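Local coordinates for protein peptidase S15/CocE/NonD (Thaumarchaeota archaeon SCGC AB-539-E09, PDB 4PF1) that is a serine aminopeptidase with an alpha/beta-hydrolase fold that probably removes residues from the N-terminal ends of peptides, at residues D371-S377 and R387-W391; L283-I289 and L318-V322; Y428-P432 and S602-A606; D502-K506 and Q575-W580. All coordinates share one frame; numbering follows the deposited sequence.

Interaction 1: D371-S377 and R387-W391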
loop_
_atom_site.group_PDB
_atom_site.type_symbol
_atom_site.label_atom_id
_atom_site.label_comp_id
_atom_site.label_asym_id
_atom_site.label_seq_id
_atom_site.Cartn_x
_atom_site.Cartn_y
_atom_site.Cartn_z
ATOM N N ASP A 371 32.566 -9.085 27.003
ATOM C CA ASP A 371 32.139 -8.439 28.240
ATOM C C ASP A 371 30.674 -7.991 28.119
ATOM O O ASP A 371 30.395 -6.827 27.817
ATOM C CB ASP A 371 33.073 -7.254 28.595
ATOM C CG ASP A 371 32.773 -6.557 29.919
ATOM O OD1 ASP A 371 32.277 -7.234 30.854
ATOM O OD2 ASP A 371 33.074 -5.349 30.034
ATOM N N ILE A 372 29.739 -8.948 28.307
ATOM C CA ILE A 372 28.299 -8.692 28.273
ATOM C C ILE A 372 27.905 -8.124 29.636
ATOM O O ILE A 372 28.290 -8.697 30.659
ATOM C CB ILE A 372 27.485 -9.985 27.909
ATOM C CG1 ILE A 372 27.940 -10.581 26.555
ATOM C CG2 ILE A 372 25.959 -9.722 27.913
ATOM C CD1 ILE A 372 27.644 -12.068 26.389
ATOM N N PRO A 373 27.171 -6.987 29.695
ATOM C CA PRO A 373 26.791 -6.443 31.007
ATOM C C PRO A 373 25.753 -7.315 31.716
ATOM O O PRO A 373 25.160 -8.209 31.096
ATOM C CB PRO A 373 26.213 -5.068 30.660
ATOM C CG PRO A 373 25.675 -5.226 29.281
ATOM C CD PRO A 373 26.636 -6.160 28.590
ATOM N N ARG A 374 25.535 -7.057 33.015
ATOM C CA ARG A 374 24.518 -7.744 33.807
ATOM C C ARG A 374 23.151 -7.494 33.174
ATOM O O ARG A 374 22.369 -8.428 32.996
ATOM C CB ARG A 374 24.548 -7.232 35.262
ATOM C CG ARG A 374 23.698 -8.043 36.244
ATOM C CD ARG A 374 24.469 -9.168 36.929
ATOM N NE ARG A 374 25.805 -8.760 37.378
ATOM C CZ ARG A 374 26.065 -8.197 38.555
ATOM N NH1 ARG A 374 27.307 -7.861 38.877
ATOM N NH2 ARG A 374 25.083 -7.957 39.417
ATOM N N VAL A 375 22.893 -6.225 32.791
ATOM C CA VAL A 375 21.650 -5.802 32.156
ATOM C C VAL A 375 21.970 -4.973 30.899
ATOM O O VAL A 375 22.763 -4.029 30.949
ATOM C CB VAL A 375 20.714 -5.037 33.144
ATOM C CG1 VAL A 375 19.493 -4.460 32.427
ATOM C CG2 VAL A 375 20.275 -5.938 34.296
ATOM N N LEU A 376 21.369 -5.361 29.773
ATOM C CA LEU A 376 21.484 -4.662 28.504
ATOM C C LEU A 376 20.091 -4.158 28.160
ATOM O O LEU A 376 19.203 -4.955 27.863
ATOM C CB LEU A 376 22.063 -5.601 27.422
ATOM C CG LEU A 376 22.401 -4.985 26.056
ATOM C CD1 LEU A 376 23.443 -3.868 26.179
ATOM C CD2 LEU A 376 22.902 -6.046 25.103
ATOM N N SER A 377 19.862 -2.853 28.357
ATOM C CA SER A 377 18.538 -2.261 28.193
ATOM C C SER A 377 18.501 -1.226 27.079
ATOM O O SER A 377 19.347 -0.329 27.027
ATOM C CB SER A 377 18.081 -1.632 29.508
ATOM O OG SER A 377 16.890 -0.878 29.358
ATOM N N ARG A 387 24.438 -0.172 29.208
ATOM C CA ARG A 387 25.065 -1.196 30.038
ATOM C C ARG A 387 24.716 -0.896 31.492
ATOM O O ARG A 387 25.095 0.162 32.002
ATOM C CB ARG A 387 26.592 -1.202 29.840
ATOM C CG ARG A 387 27.057 -1.637 28.452
ATOM C CD ARG A 387 28.574 -1.558 28.330
ATOM N NE ARG A 387 29.246 -2.437 29.292
ATOM C CZ ARG A 387 29.640 -3.679 29.023
ATOM N NH1 ARG A 387 29.460 -4.193 27.812
ATOM N NH2 ARG A 387 30.225 -4.413 29.960
ATOM N N TYR A 388 23.934 -1.773 32.136
ATOM C CA TYR A 388 23.530 -1.575 33.529
ATOM C C TYR A 388 24.027 -2.716 34.408
ATOM O O TYR A 388 24.144 -3.849 33.940
ATOM C CB TYR A 388 21.996 -1.435 33.653
ATOM C CG TYR A 388 21.409 -0.177 33.038
ATOM C CD1 TYR A 388 22.060 1.052 33.152
ATOM C CD2 TYR A 388 20.157 -0.195 32.431
ATOM C CE1 TYR A 388 21.510 2.216 32.612
ATOM C CE2 TYR A 388 19.589 0.965 31.902
ATOM C CZ TYR A 388 20.270 2.169 31.994
ATOM O OH TYR A 388 19.721 3.310 31.458
ATOM N N ASP A 389 24.310 -2.418 35.688
ATOM C CA ASP A 389 24.786 -3.409 36.656
ATOM C C ASP A 389 23.620 -4.117 37.346
ATOM O O ASP A 389 23.806 -5.194 37.919
ATOM C CB ASP A 389 25.697 -2.745 37.701
ATOM C CG ASP A 389 27.004 -2.221 37.136
ATOM O OD1 ASP A 389 27.584 -2.895 36.252
ATOM O OD2 ASP A 389 27.470 -1.160 37.606
ATOM N N ASP A 390 22.423 -3.502 37.301
ATOM C CA ASP A 390 21.201 -4.025 37.913
ATOM C C ASP A 390 19.968 -3.459 37.197
ATOM O O ASP A 390 20.083 -2.483 36.446
ATOM C CB ASP A 390 21.164 -3.661 39.417
ATOM C CG ASP A 390 20.334 -4.584 40.304
ATOM O OD1 ASP A 390 19.511 -5.360 39.759
ATOM O OD2 ASP A 390 20.492 -4.515 41.542
ATOM N N TRP A 391 18.792 -4.071 37.430
ATOM C CA TRP A 391 17.537 -3.584 36.875
ATOM C C TRP A 391 16.514 -3.342 38.003
ATOM O O TRP A 391 16.131 -4.290 38.693
ATOM C CB TRP A 391 16.980 -4.534 35.807
ATOM C CG TRP A 391 15.764 -3.987 35.114
ATOM C CD1 TRP A 391 14.481 -4.429 35.242
ATOM C CD2 TRP A 391 15.710 -2.837 34.257
ATOM N NE1 TRP A 391 13.635 -3.655 34.482
ATOM C CE2 TRP A 391 14.362 -2.667 33.870
ATOM C CE3 TRP A 391 16.677 -1.946 33.756
ATOM C CZ2 TRP A 391 13.957 -1.650 32.996
ATOM C CZ3 TRP A 391 16.269 -0.924 32.910
ATOM C CH2 TRP A 391 14.923 -0.778 32.546
HETATM O O HOH W 1 27.498 -5.119 34.319
#
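Arg387 grips Asp371 through the two terminal nitrogens of its guanidinium. Arg387 NH1 donates to Asp371 O at 2.8 Å, within the guanidinium plane and nearly along the C=O axis; Arg387 NH2 reaches the same Asp371 O at 3.2 Å, from above the carbonyl plane and less straight. A salt bridge adds a third tie, Arg387 NH2 to Asp371 OD2 at 3.0 Å, with the carboxylate and guanidinium planes 50° apart. Pro373 lies over one face of this guanidinium, its CD 3.5 Å from Arg387 NH1. Backbone bonds pair Val375 with Tyr388 in both directions: Val375 N to Tyr388 O is 2.9 Å and Tyr388 N to Val375 O is 2.8 Å. The two residues lie on the arms of a beta hairpin, 375-379 and 384-388, at the edge of the main sheet, beside strand 319-324. A water links Arg374 N to Asp389 OD1. Arg374 CG, anti to the backbone N (chi1 -170°), lies 3.3 Å from Asp389 O, and the bends further along bring one guanidinium face over the same oxygen. An alanine here keeps CB but lacks the chain beyond, so Asp389 O would probably lose the guanidinium over it, and Asp389 and Asp390 a nearby positive charge. Among apolar contacts, Val375 CG2 meets Trp391 CB at 3.9 Å; the Trp391 indole N-H bonds to Gln561, and Ser377 OG, near that indole, to Ser563.

Interaction 2: L283-I289 and L318-V322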
loop_
_atom_site.group_PDB
_atom_site.type_symbol
_atom_site.label_atom_id
_atom_site.label_comp_id
_atom_site.label_asym_id
_atom_site.label_seq_id
_atom_site.Cartn_x
_atom_site.Cartn_y
_atom_site.Cartn_z
ATOM N N LEU A 283 21.600 -23.037 40.103
ATOM C CA LEU A 283 21.857 -22.263 38.896
ATOM C C LEU A 283 23.299 -22.532 38.467
ATOM O O LEU A 283 24.235 -22.042 39.104
ATOM C CB LEU A 283 21.604 -20.773 39.186
ATOM C CG LEU A 283 21.923 -19.773 38.081
ATOM C CD1 LEU A 283 20.742 -19.596 37.138
ATOM C CD2 LEU A 283 22.315 -18.451 38.678
ATOM N N THR A 284 23.479 -23.391 37.447
ATOM C CA THR A 284 24.809 -23.809 36.980
ATOM C C THR A 284 25.046 -23.475 35.502
ATOM O O THR A 284 26.195 -23.294 35.094
ATOM C CB THR A 284 25.000 -25.324 37.200
ATOM O OG1 THR A 284 23.950 -26.032 36.538
ATOM C CG2 THR A 284 25.047 -25.708 38.683
ATOM N N VAL A 285 23.969 -23.434 34.700
ATOM C CA VAL A 285 24.034 -23.191 33.257
ATOM C C VAL A 285 24.012 -21.674 32.958
ATOM O O VAL A 285 23.105 -20.978 33.428
ATOM C CB VAL A 285 22.876 -23.933 32.518
ATOM C CG1 VAL A 285 22.985 -23.773 31.001
ATOM C CG2 VAL A 285 22.835 -25.413 32.900
ATOM N N PRO A 286 24.976 -21.154 32.147
ATOM C CA PRO A 286 24.934 -19.724 31.773
ATOM C C PRO A 286 23.641 -19.391 31.028
ATOM O O PRO A 286 23.222 -20.141 30.144
ATOM C CB PRO A 286 26.166 -19.552 30.875
ATOM C CG PRO A 286 27.041 -20.716 31.190
ATOM C CD PRO A 286 26.119 -21.837 31.516
ATOM N N MET A 287 22.984 -18.298 31.434
ATOM C CA MET A 287 21.685 -17.899 30.908
ATOM C C MET A 287 21.703 -16.483 30.357
ATOM O O MET A 287 22.177 -15.556 31.020
ATOM C CB MET A 287 20.634 -18.004 32.028
ATOM C CG MET A 287 19.214 -18.181 31.535
ATOM S SD MET A 287 18.023 -18.337 32.900
ATOM C CE MET A 287 18.636 -19.828 33.716
ATOM N N LEU A 288 21.140 -16.316 29.159
ATOM C CA LEU A 288 20.962 -15.023 28.516
ATOM C C LEU A 288 19.454 -14.787 28.358
ATOM O O LEU A 288 18.849 -15.241 27.382
ATOM C CB LEU A 288 21.713 -14.975 27.162
ATOM C CG LEU A 288 21.720 -13.632 26.395
ATOM C CD1 LEU A 288 22.464 -12.544 27.167
ATOM C CD2 LEU A 288 22.351 -13.800 25.023
ATOM N N ILE A 289 18.836 -14.157 29.371
ATOM C CA ILE A 289 17.394 -13.898 29.378
ATOM C C ILE A 289 17.092 -12.718 28.456
ATOM O O ILE A 289 17.613 -11.622 28.660
ATOM C CB ILE A 289 16.840 -13.675 30.817
ATOM C CG1 ILE A 289 17.351 -14.765 31.796
ATOM C CG2 ILE A 289 15.304 -13.615 30.796
ATOM C CD1 ILE A 289 17.273 -14.390 33.278
ATOM N N LEU A 318 26.853 -16.114 35.521
ATOM C CA LEU A 318 25.987 -16.947 34.683
ATOM C C LEU A 318 24.753 -16.223 34.114
ATOM O O LEU A 318 24.341 -16.543 33.000
ATOM C CB LEU A 318 25.522 -18.189 35.476
ATOM C CG LEU A 318 26.627 -19.097 36.046
ATOM C CD1 LEU A 318 26.127 -19.882 37.238
ATOM C CD2 LEU A 318 27.179 -20.039 34.982
ATOM N N VAL A 319 24.138 -15.297 34.875
ATOM C CA VAL A 319 22.888 -14.656 34.438
ATOM C C VAL A 319 23.117 -13.270 33.801
ATOM O O VAL A 319 23.783 -12.410 34.377
ATOM C CB VAL A 319 21.844 -14.583 35.593
ATOM C CG1 VAL A 319 20.524 -13.988 35.114
ATOM C CG2 VAL A 319 21.607 -15.955 36.206
ATOM N N HIS A 320 22.521 -13.071 32.612
ATOM C CA HIS A 320 22.510 -11.812 31.865
ATOM C C HIS A 320 21.082 -11.513 31.423
ATOM O O HIS A 320 20.392 -12.413 30.946
ATOM C CB HIS A 320 23.441 -11.876 30.646
ATOM C CG HIS A 320 24.851 -12.251 30.970
ATOM N ND1 HIS A 320 25.801 -11.291 31.263
ATOM C CD2 HIS A 320 25.429 -13.472 31.023
ATOM C CE1 HIS A 320 26.923 -11.956 31.486
ATOM N NE2 HIS A 320 26.745 -13.273 31.357
ATOM N N PHE A 321 20.634 -10.258 31.582
ATOM C CA PHE A 321 19.287 -9.853 31.182
ATOM C C PHE A 321 19.344 -8.811 30.066
ATOM O O PHE A 321 20.007 -7.784 30.207
ATOM C CB PHE A 321 18.494 -9.325 32.394
ATOM C CG PHE A 321 17.104 -8.784 32.129
ATOM C CD1 PHE A 321 16.205 -9.486 31.333
ATOM C CD2 PHE A 321 16.668 -7.616 32.744
ATOM C CE1 PHE A 321 14.918 -8.993 31.102
ATOM C CE2 PHE A 321 15.378 -7.127 32.519
ATOM C CZ PHE A 321 14.512 -7.818 31.700
ATOM N N VAL A 322 18.660 -9.098 28.949
ATOM C CA VAL A 322 18.571 -8.207 27.793
ATOM C C VAL A 322 17.109 -7.795 27.622
ATOM O O VAL A 322 16.236 -8.656 27.527
ATOM C CB VAL A 322 19.157 -8.837 26.493
ATOM C CG1 VAL A 322 19.064 -7.863 25.318
ATOM C CG2 VAL A 322 20.599 -9.290 26.696
#
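The His320 imidazole has Met287 O at its edge, near the ring plane and 3.9 Å from His320 CD2, while ND1 is bound elsewhere, to the backbone oxygen of Pro373. The Phe321 ring is approached by Ile289 O, 3.7 Å from Phe321 CD1, and meets Tyr306 of helix 301-309 with the two ring planes about 15° apart. That helix connects the two parallel strands 287-292 and 319-324 of a beta-alpha-beta unit in the alpha/beta-hydrolase sheet. Four backbone bonds zip them, from Met287 N to Leu318 O at one end to Val322 N to Ile289 O at the other. On the face of Met287 and Ile289, Val319 sits between Ile289 CD1 and Leu283 CD2, the latter 3.6 Å from Val319 CG2. Leu318 lies just before strand 319-324: CG stands anti to the carbonyl carbon (chi1 -57°), which brings CD2 to 3.4 Å from Thr284 O and CD1 to 3.4 Å from Leu283 O. With a serine in place of Leu318, a gap is likely to open against the Pro286 ring and the 283-285 backbone. On the other face, Leu288 CD1 lies 3.7 Å from His320 CB and 3.8 Å from Val322 CG2.

Interaction 3: Y428-P432 and S602-A606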
loop_
_atom_site.group_PDB
_atom_site.type_symbol
_atom_site.label_atom_id
_atom_site.label_comp_id
_atom_site.label_asym_id
_atom_site.label_seq_id
_atom_site.Cartn_x
_atom_site.Cartn_y
_atom_site.Cartn_z
ATOM N N TYR A 428 -16.795 7.800 37.228
ATOM C CA TYR A 428 -17.280 7.280 35.947
ATOM C C TYR A 428 -18.124 6.032 36.176
ATOM O O TYR A 428 -18.002 5.379 37.219
ATOM C CB TYR A 428 -16.133 7.001 34.954
ATOM C CG TYR A 428 -15.291 5.778 35.253
ATOM C CD1 TYR A 428 -14.264 5.827 36.190
ATOM C CD2 TYR A 428 -15.461 4.597 34.535
ATOM C CE1 TYR A 428 -13.422 4.737 36.401
ATOM C CE2 TYR A 428 -14.652 3.485 34.768
ATOM C CZ TYR A 428 -13.633 3.560 35.704
ATOM O OH TYR A 428 -12.826 2.473 35.937
ATOM N N VAL A 429 -18.989 5.705 35.205
ATOM C CA VAL A 429 -19.835 4.522 35.285
ATOM C C VAL A 429 -19.318 3.477 34.296
ATOM O O VAL A 429 -19.182 3.762 33.101
ATOM C CB VAL A 429 -21.339 4.846 35.061
ATOM C CG1 VAL A 429 -22.190 3.576 35.103
ATOM C CG2 VAL A 429 -21.844 5.862 36.086
ATOM N N SER A 430 -19.013 2.274 34.803
ATOM C CA SER A 430 -18.569 1.166 33.971
ATOM C C SER A 430 -19.750 0.245 33.686
ATOM O O SER A 430 -20.351 -0.304 34.617
ATOM C CB SER A 430 -17.433 0.408 34.644
ATOM O OG SER A 430 -17.166 -0.809 33.965
ATOM N N ASP A 431 -20.101 0.103 32.405
ATOM C CA ASP A 431 -21.235 -0.709 31.986
ATOM C C ASP A 431 -20.753 -2.006 31.308
ATOM O O ASP A 431 -20.255 -1.962 30.179
ATOM C CB ASP A 431 -22.155 0.105 31.048
ATOM C CG ASP A 431 -23.432 -0.599 30.608
ATOM O OD1 ASP A 431 -23.757 -1.662 31.183
ATOM O OD2 ASP A 431 -24.113 -0.075 29.708
ATOM N N PRO A 432 -20.950 -3.180 31.962
ATOM C CA PRO A 432 -20.516 -4.450 31.345
ATOM C C PRO A 432 -21.267 -4.787 30.048
ATOM O O PRO A 432 -20.769 -5.587 29.261
ATOM C CB PRO A 432 -20.793 -5.490 32.440
ATOM C CG PRO A 432 -20.882 -4.698 33.712
ATOM C CD PRO A 432 -21.512 -3.408 33.307
ATOM N N SER A 602 -25.814 -11.351 36.741
ATOM C CA SER A 602 -24.703 -10.865 37.559
ATOM C C SER A 602 -23.973 -9.651 36.933
ATOM O O SER A 602 -23.255 -8.949 37.643
ATOM C CB SER A 602 -23.705 -11.991 37.821
ATOM O OG SER A 602 -22.982 -12.349 36.653
ATOM N N TYR A 603 -24.154 -9.412 35.616
ATOM C CA TYR A 603 -23.492 -8.317 34.897
ATOM C C TYR A 603 -24.280 -7.011 35.071
ATOM O O TYR A 603 -25.296 -6.793 34.399
ATOM C CB TYR A 603 -23.300 -8.679 33.404
ATOM C CG TYR A 603 -22.357 -9.847 33.187
ATOM C CD1 TYR A 603 -22.810 -11.162 33.274
ATOM C CD2 TYR A 603 -21.011 -9.639 32.901
ATOM C CE1 TYR A 603 -21.942 -12.240 33.106
ATOM C CE2 TYR A 603 -20.132 -10.710 32.732
ATOM C CZ TYR A 603 -20.604 -12.010 32.834
ATOM O OH TYR A 603 -19.751 -13.074 32.654
ATOM N N ARG A 604 -23.830 -6.155 36.013
ATOM C CA ARG A 604 -24.522 -4.898 36.320
ATOM C C ARG A 604 -23.598 -3.687 36.264
ATOM O O ARG A 604 -22.407 -3.796 36.569
ATOM C CB ARG A 604 -25.174 -4.952 37.716
ATOM C CG ARG A 604 -26.092 -6.150 37.981
ATOM C CD ARG A 604 -26.996 -5.935 39.194
ATOM N NE ARG A 604 -26.272 -5.421 40.363
ATOM C CZ ARG A 604 -26.439 -4.201 40.872
ATOM N NH1 ARG A 604 -27.316 -3.363 40.331
ATOM N NH2 ARG A 604 -25.732 -3.813 41.926
ATOM N N LYS A 605 -24.182 -2.507 35.943
ATOM C CA LYS A 605 -23.487 -1.215 35.915
ATOM C C LYS A 605 -22.976 -0.872 37.301
ATOM O O LYS A 605 -23.626 -1.201 38.297
ATOM C CB LYS A 605 -24.431 -0.096 35.438
ATOM C CG LYS A 605 -24.809 -0.156 33.971
ATOM C CD LYS A 605 -25.695 1.022 33.602
ATOM C CE LYS A 605 -26.355 0.841 32.260
ATOM N NZ LYS A 605 -27.119 2.048 31.860
ATOM N N ALA A 606 -21.820 -0.211 37.373
ATOM C CA ALA A 606 -21.243 0.200 38.647
ATOM C C ALA A 606 -20.640 1.588 38.542
ATOM O O ALA A 606 -20.091 1.950 37.497
ATOM C CB ALA A 606 -20.190 -0.797 39.100
#
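Asp431 holds CG anti to its own nitrogen (chi1 -176°) and Lys605 holds CG anti to its carbonyl carbon (chi1 -70°) with the rest of the chain extended, an arrangement that lays the lysine methylenes obliquely across the carboxylate. Lys605 CG comes to 3.3 Å from Asp431 OD1, and Lys605 CE to 3.5 Å from Asp431 OD2. The ammonium itself stays 4.3 Å away, Lys605 NZ to Asp431 OD2, beyond a salt bridge, although the opposite charges probably still attract. Asp431 OD1 accepts from the backbone N of Ala433, and Thr468 of a second subunit packs against Asp431. Behind these side chains the backbones run antiparallel and form one hydrogen-bonded pair: Ser430 N to Ala606 O is 2.9 Å, Ala606 N to Ser430 O is 3.1 Å. A CA-H...O contact from Val429 CA to the same Ala606 O, at 3.4 Å, lies next to it. Pro432 wedges against the partner loop. Its CG is 3.4 Å from Arg604 O, and its CB lies at the edge of the Tyr603 ring, near the ring plane; that ring also meets Arg586 in a cation-pi contact. The polar end of Ser430 bonds to Gln589. The pairing joins the end of strand 425-430 to the start of 606-625, two neighbours in the antiparallel sheet of the C-terminal non-catalytic domain, whose family is grouped with the galactose-binding-like domains.

Interaction 4: D502-K506 and Q575-W580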
loop_
_atom_site.group_PDB
_atom_site.type_symbol
_atom_site.label_atom_id
_atom_site.label_comp_id
_atom_site.label_asym_id
_atom_site.label_seq_id
_atom_site.Cartn_x
_atom_site.Cartn_y
_atom_site.Cartn_z
ATOM N N ASP A 502 -12.688 -4.879 37.753
ATOM C CA ASP A 502 -11.398 -4.956 37.076
ATOM C C ASP A 502 -10.848 -3.552 36.990
ATOM O O ASP A 502 -11.619 -2.616 36.761
ATOM C CB ASP A 502 -11.541 -5.560 35.666
ATOM C CG ASP A 502 -11.584 -7.073 35.619
ATOM O OD1 ASP A 502 -11.313 -7.707 36.658
ATOM O OD2 ASP A 502 -11.900 -7.620 34.546
ATOM N N TRP A 503 -9.543 -3.378 37.210
ATOM C CA TRP A 503 -8.945 -2.056 37.122
ATOM C C TRP A 503 -7.781 -2.086 36.141
ATOM O O TRP A 503 -6.792 -2.788 36.365
ATOM C CB TRP A 503 -8.507 -1.535 38.507
ATOM C CG TRP A 503 -9.619 -1.468 39.519
ATOM C CD1 TRP A 503 -9.888 -2.376 40.500
ATOM C CD2 TRP A 503 -10.624 -0.448 39.630
ATOM N NE1 TRP A 503 -10.983 -1.977 41.231
ATOM C CE2 TRP A 503 -11.457 -0.798 40.717
ATOM C CE3 TRP A 503 -10.884 0.747 38.934
ATOM C CZ2 TRP A 503 -12.538 -0.001 41.121
ATOM C CZ3 TRP A 503 -11.954 1.537 39.335
ATOM C CH2 TRP A 503 -12.777 1.155 40.406
ATOM N N VAL A 504 -7.940 -1.372 35.018
ATOM C CA VAL A 504 -6.927 -1.258 33.966
ATOM C C VAL A 504 -6.172 0.053 34.170
ATOM O O VAL A 504 -6.797 1.112 34.240
ATOM C CB VAL A 504 -7.554 -1.331 32.540
ATOM C CG1 VAL A 504 -6.484 -1.227 31.456
ATOM C CG2 VAL A 504 -8.393 -2.587 32.357
ATOM N N VAL A 505 -4.839 -0.017 34.292
ATOM C CA VAL A 505 -4.009 1.175 34.449
ATOM C C VAL A 505 -3.066 1.254 33.252
ATOM O O VAL A 505 -2.351 0.293 32.977
ATOM C CB VAL A 505 -3.239 1.216 35.807
ATOM C CG1 VAL A 505 -2.366 2.468 35.908
ATOM C CG2 VAL A 505 -4.203 1.144 36.993
ATOM N N LYS A 506 -3.080 2.395 32.533
ATOM C CA LYS A 506 -2.213 2.599 31.367
ATOM C C LYS A 506 -1.281 3.784 31.554
ATOM O O LYS A 506 -1.734 4.856 31.969
ATOM C CB LYS A 506 -3.036 2.843 30.093
ATOM C CG LYS A 506 -4.166 1.879 29.816
ATOM C CD LYS A 506 -4.845 2.306 28.529
ATOM C CE LYS A 506 -6.234 1.774 28.399
ATOM N NZ LYS A 506 -7.023 2.556 27.409
ATOM N N GLN A 575 -4.279 6.576 32.034
ATOM C CA GLN A 575 -5.666 6.246 31.707
ATOM C C GLN A 575 -6.133 5.089 32.585
ATOM O O GLN A 575 -5.389 4.125 32.770
ATOM C CB GLN A 575 -5.830 5.912 30.214
ATOM C CG GLN A 575 -5.927 7.152 29.320
ATOM C CD GLN A 575 -6.210 6.840 27.863
ATOM O OE1 GLN A 575 -6.815 5.821 27.513
ATOM N NE2 GLN A 575 -5.820 7.746 26.981
ATOM N N VAL A 576 -7.330 5.219 33.192
ATOM C CA VAL A 576 -7.915 4.176 34.048
ATOM C C VAL A 576 -9.318 3.795 33.517
ATOM O O VAL A 576 -10.147 4.668 33.254
ATOM C CB VAL A 576 -7.933 4.570 35.557
ATOM C CG1 VAL A 576 -8.864 3.662 36.371
ATOM C CG2 VAL A 576 -6.525 4.544 36.142
ATOM N N GLN A 577 -9.558 2.483 33.347
ATOM C CA GLN A 577 -10.831 1.940 32.873
ATOM C C GLN A 577 -11.147 0.619 33.602
ATOM O O GLN A 577 -10.314 0.145 34.380
ATOM C CB GLN A 577 -10.825 1.767 31.341
ATOM C CG GLN A 577 -9.669 0.936 30.797
ATOM C CD GLN A 577 -9.583 1.016 29.297
ATOM O OE1 GLN A 577 -9.397 2.088 28.720
ATOM N NE2 GLN A 577 -9.692 -0.123 28.630
ATOM N N SER A 578 -12.353 0.047 33.382
ATOM C CA SER A 578 -12.788 -1.156 34.103
ATOM C C SER A 578 -13.040 -2.389 33.202
ATOM O O SER A 578 -13.562 -3.403 33.682
ATOM C CB SER A 578 -14.033 -0.854 34.927
ATOM O OG SER A 578 -13.718 -0.078 36.068
ATOM N N SER A 579 -12.641 -2.313 31.923
ATOM C CA SER A 579 -12.763 -3.413 30.964
ATOM C C SER A 579 -11.734 -3.259 29.843
ATOM O O SER A 579 -11.298 -2.145 29.550
ATOM C CB SER A 579 -14.178 -3.499 30.393
ATOM O OG SER A 579 -14.624 -2.267 29.858
ATOM N N TRP A 580 -11.318 -4.393 29.257
ATOM C CA TRP A 580 -10.311 -4.512 28.194
ATOM C C TRP A 580 -10.725 -5.708 27.333
ATOM O O TRP A 580 -10.115 -6.774 27.393
ATOM C CB TRP A 580 -8.928 -4.733 28.845
ATOM C CG TRP A 580 -7.837 -3.786 28.440
ATOM C CD1 TRP A 580 -7.916 -2.758 27.545
ATOM C CD2 TRP A 580 -6.482 -3.811 28.906
ATOM N NE1 TRP A 580 -6.694 -2.133 27.432
ATOM C CE2 TRP A 580 -5.792 -2.766 28.250
ATOM C CE3 TRP A 580 -5.781 -4.614 29.823
ATOM C CZ2 TRP A 580 -4.439 -2.499 28.489
ATOM C CZ3 TRP A 580 -4.439 -4.350 30.056
ATOM C CH2 TRP A 580 -3.780 -3.309 29.388
HETATM O O HOH W 2 -14.964 -4.170 36.075
#
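Gln575 pairs with Lys506 through both backbone bonds, Gln575 N to Lys506 O at 3.1 Å and Lys506 N to Gln575 O at 2.9 Å, and its side-chain OE1 accepts a hydrogen bond from Lys506 NZ at 3.3 Å while also bonding to Thr464. Val576, on the opposite sheet face, sets CG1 at the edge of the Trp503 indole and CG2 4.2 Å from Val505 CG2. Gln577 CG, in the crowded position between backbone N and carbonyl carbon (chi1 54°), presses on Val504 CB. From there OE1 meets Lys506 NZ at 2.8 Å, the donor standing 54° out of the amide carbonyl plane, and NE2 bonds to Ser579 O. With Gln461 as a third acceptor, three side-chain oxygens hold the buried ammonium. Ser578 O and Asp502 N share a bridging water, and Ser578 CA approaches Asp502 O at 3.3 Å. Trp580 turns back against the face that carries Val504 and Lys506: Val504 CG1 sits over one ring face, 3.5 Å from the six-membered ring centroid and 9° off its normal, a CH-pi contact. Strand 502-510 lies between 571-577 and 525-534; Trp580 also packs on Ile532, Trp503 on strand 489-496, and helix 462-465 covers the lysine end.

Interactions 1 and 2 belong to one sheet, with strand 375-379 beside 319-324: Leu376 N lies 2.8 Å from Phe321 O, and Arg374 O lies 2.9 Å from Phe321 N, both probable hydrogen bonds that carry the hydrolase sheet on into the hairpin. As is usual in this fold, the loops following the two strands of interaction 2 probably supply the catalytic acid and histidine. Interactions 3 and 4 meet in the C-terminal beta domain, where Tyr428 OH comes to 2.7 Å from Ser578 OG; interaction 4 is nested within the loop that interaction 3 closes. Between the pairs there is no touch: interactions 1 and 4 are about 16 Å apart at their nearest atoms.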